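Protein F-93 (Sulfolobus virus 1, PDB 1TBX) probably acts as a homodimeric winged-helix transcription factor that recognises a palindromic or pseudo-palindromic DNA target. Local coordinates at residues P9-L14 with A46-L50. Residues are numbered along the deposited sequence.
Sequences PEAIVL and AKKFL
Leu50 lays its isobutyl group across the flank of helix 9-14, with CD1 3.8 Å from Val13 CG1, 4.3 Å from Leu14 CD1 and 3.7 Å from the carbonyl O of Glu10, while CD2 lies 3.8 Å from Glu10 CB. Its m,t rotamer (chi1 -50°, chi2 163°) carries both methyls to the partner helix. Both segments are regular alpha-helix, marked by the bonds Val13 N to Pro9 O (2.8 Å), Leu14 N to Glu10 O (2.9 Å) and Leu50 N to Ala46 O (3.0 Å). Their axes cross almost at right angles, at -81°, and come within 9.1 Å. At the point of nearest backbone approach stands Ala46, one turn before Leu50, whose small side chain leaves room for Glu10 CA and Ala46 CA to come within 4.7 Å; its CB sits 3.8 Å from Glu10 N and 3.9 Å from both Pro9 CB and Val13 CG2. Pro9 suits the first turn of its helix, where its missing amide hydrogen costs no helical bond. In this winged-helix domain the crossing packs the first helix, 9-17, against helix 40-52, the third, which by its place in the fold is probably the recognition helix of the helix-turn-helix; helix 25-33 adds Leu28 against Val13. Beta-branched Val13, in t, points at the partner and fills the gap between Ala46 and Leu50. At the more open margin, the t rotamer of Phe49 brings CD2 to 3.9 Å from Glu10 CB, an oblique approach that uses the aliphatic root of a residue that stays partly exposed. Phe6 of the second subunit packs on Glu10 and Leu50, and Pro5 of that subunit on Phe49.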
ATOM      1  N   PRO A   9       7.120   1.909   3.352  1.00 27.13           N
ATOM      2  CA  PRO A   9       8.371   1.395   2.768  1.00 26.00           C
ATOM      3  C   PRO A   9       8.467  -0.118   2.650  1.00 28.80           C
ATOM      4  O   PRO A   9       8.928  -0.640   1.624  1.00 29.31           O
ATOM      5  CB  PRO A   9       9.430   1.930   3.701  1.00 23.79           C
ATOM      6  CG  PRO A   9       8.820   3.252   4.112  1.00 25.56           C
ATOM      7  CD  PRO A   9       7.368   2.843   4.470  1.00 18.63           C
ATOM      8  N   GLU A  10       8.026  -0.817   3.679  1.00 26.95           N
ATOM      9  CA  GLU A  10       8.039  -2.268   3.676  1.00 22.71           C
ATOM     10  C   GLU A  10       7.324  -2.808   2.437  1.00 28.01           C
ATOM     11  O   GLU A  10       7.776  -3.781   1.801  1.00 25.59           O
ATOM     12  CB  GLU A  10       7.349  -2.678   4.947  1.00 24.77           C
ATOM     13  CG  GLU A  10       7.182  -1.450   5.841  1.00 32.98           C
ATOM     14  CD  GLU A  10       5.782  -1.320   6.377  1.00 36.14           C
ATOM     15  OE1 GLU A  10       4.989  -2.208   6.072  1.00 51.72           O
ATOM     16  OE2 GLU A  10       5.452  -0.363   7.117  1.00 42.93           O
ATOM     17  N   ALA A  11       6.218  -2.151   2.064  1.00 29.65           N
ATOM     18  CA  ALA A  11       5.478  -2.532   0.863  1.00 27.55           C
ATOM     19  C   ALA A  11       6.288  -2.290  -0.414  1.00 27.21           C
ATOM     20  O   ALA A  11       6.382  -3.165  -1.268  1.00 29.80           O
ATOM     21  CB  ALA A  11       4.126  -1.822   0.810  1.00 27.28           C
ATOM     22  N   ILE A  12       6.875  -1.108  -0.561  1.00 24.73           N
ATOM     23  CA  ILE A  12       7.661  -0.847  -1.766  1.00 23.51           C
ATOM     24  C   ILE A  12       8.837  -1.831  -1.886  1.00 26.17           C
ATOM     25  O   ILE A  12       8.997  -2.483  -2.937  1.00 24.36           O
ATOM     26  CB  ILE A  12       8.155   0.589  -1.784  1.00 22.00           C
ATOM     27  CG1 ILE A  12       6.946   1.509  -1.739  1.00 26.86           C
ATOM     28  CG2 ILE A  12       8.931   0.858  -3.043  1.00 14.33           C
ATOM     29  CD1 ILE A  12       7.243   2.870  -1.207  1.00 26.17           C
ATOM     30  N   VAL A  13       9.626  -1.940  -0.811  1.00 23.31           N
ATOM     31  CA  VAL A  13      10.825  -2.737  -0.776  1.00 18.14           C
ATOM     32  C   VAL A  13      10.422  -4.153  -1.115  1.00 24.11           C
ATOM     33  O   VAL A  13      10.989  -4.768  -1.997  1.00 30.17           O
ATOM     34  CB  VAL A  13      11.459  -2.671   0.596  1.00 23.61           C
ATOM     35  CG1 VAL A  13      12.608  -3.678   0.680  1.00 14.49           C
ATOM     36  CG2 VAL A  13      11.903  -1.152   0.971  1.00  9.55           C
ATOM     37  N   LEU A  14       9.374  -4.655  -0.493  1.00 23.68           N
ATOM     38  CA  LEU A  14       8.913  -5.996  -0.817  1.00 24.74           C
ATOM     39  C   LEU A  14       8.582  -6.204  -2.319  1.00 27.91           C
ATOM     40  O   LEU A  14       9.024  -7.176  -2.948  1.00 26.44           O
ATOM     41  CB  LEU A  14       7.708  -6.346   0.075  1.00 27.60           C
ATOM     42  CG  LEU A  14       7.436  -7.846   0.183  1.00 29.11           C
ATOM     43  CD1 LEU A  14       8.726  -8.538   0.573  1.00 23.89           C
ATOM     44  CD2 LEU A  14       6.277  -8.162   1.157  1.00 23.90           C
ATOM     45  N   ALA A  46      12.892  -0.895   6.882  1.00 19.75           N
ATOM     46  CA  ALA A  46      12.042  -1.794   6.159  1.00 21.35           C
ATOM     47  C   ALA A  46      12.697  -3.179   5.939  1.00 26.62           C
ATOM     48  O   ALA A  46      12.019  -4.219   6.063  1.00 30.64           O
ATOM     49  CB  ALA A  46      11.597  -1.151   4.825  1.00 18.14           C
ATOM     50  N   LYS A  47      13.996  -3.218   5.624  1.00 26.15           N
ATOM     51  CA  LYS A  47      14.628  -4.526   5.441  1.00 27.06           C
ATOM     52  C   LYS A  47      14.514  -5.256   6.782  1.00 25.50           C
ATOM     53  O   LYS A  47      14.057  -6.402   6.829  1.00 23.88           O
ATOM     54  CB  LYS A  47      16.075  -4.429   4.892  1.00 27.77           C
ATOM     55  CG  LYS A  47      16.882  -5.743   4.806  1.00 23.66           C
ATOM     56  CD  LYS A  47      18.365  -5.490   5.206  1.00 32.66           C
ATOM     57  CE  LYS A  47      18.797  -6.087   6.571  1.00 27.52           C
ATOM     58  NZ  LYS A  47      19.966  -5.374   7.178  1.00 34.62           N
ATOM     59  N   LYS A  48      14.844  -4.559   7.872  1.00 23.84           N
ATOM     60  CA  LYS A  48      14.771  -5.156   9.206  1.00 26.15           C
ATOM     61  C   LYS A  48      13.396  -5.803   9.423  1.00 27.51           C
ATOM     62  O   LYS A  48      13.285  -6.975   9.807  1.00 27.66           O
ATOM     63  CB  LYS A  48      15.030  -4.115  10.284  1.00 24.96           C
ATOM     64  CG  LYS A  48      15.924  -4.609  11.443  1.00 31.58           C
ATOM     65  CD  LYS A  48      15.282  -4.411  12.815  1.00 32.27           C
ATOM     66  CE  LYS A  48      16.260  -3.820  13.842  1.00 43.01           C
ATOM     67  NZ  LYS A  48      15.558  -3.311  15.089  1.00 45.72           N
ATOM     68  N   PHE A  49      12.353  -5.038   9.126  1.00 26.28           N
ATOM     69  CA  PHE A  49      11.013  -5.470   9.427  1.00 26.27           C
ATOM     70  C   PHE A  49      10.634  -6.735   8.612  1.00 24.48           C
ATOM     71  O   PHE A  49      10.191  -7.726   9.175  1.00 23.78           O
ATOM     72  CB  PHE A  49      10.046  -4.290   9.242  1.00 22.91           C
ATOM     73  CG  PHE A  49       8.603  -4.670   9.301  1.00 25.78           C
ATOM     74  CD1 PHE A  49       7.941  -4.751  10.516  1.00 18.27           C
ATOM     75  CD2 PHE A  49       7.898  -4.953   8.126  1.00 29.71           C
ATOM     76  CE1 PHE A  49       6.602  -5.114  10.575  1.00 21.90           C
ATOM     77  CE2 PHE A  49       6.525  -5.328   8.181  1.00 31.33           C
ATOM     78  CZ  PHE A  49       5.883  -5.400   9.404  1.00 24.78           C
ATOM     79  N   LEU A  50      10.852  -6.712   7.304  1.00 24.78           N
ATOM     80  CA  LEU A  50      10.459  -7.833   6.461  1.00 23.35           C
ATOM     81  C   LEU A  50      11.235  -9.108   6.805  1.00 26.22           C
ATOM     82  O   LEU A  50      10.692 -10.218   6.678  1.00 26.35           O
ATOM     83  CB  LEU A  50      10.640  -7.482   5.002  1.00 20.56           C
ATOM     84  CG  LEU A  50      10.034  -6.156   4.525  1.00 22.64           C
ATOM     85  CD1 LEU A  50      10.634  -5.726   3.151  1.00 15.14           C
ATOM     86  CD2 LEU A  50       8.506  -6.293   4.448  1.00 19.46           C
TER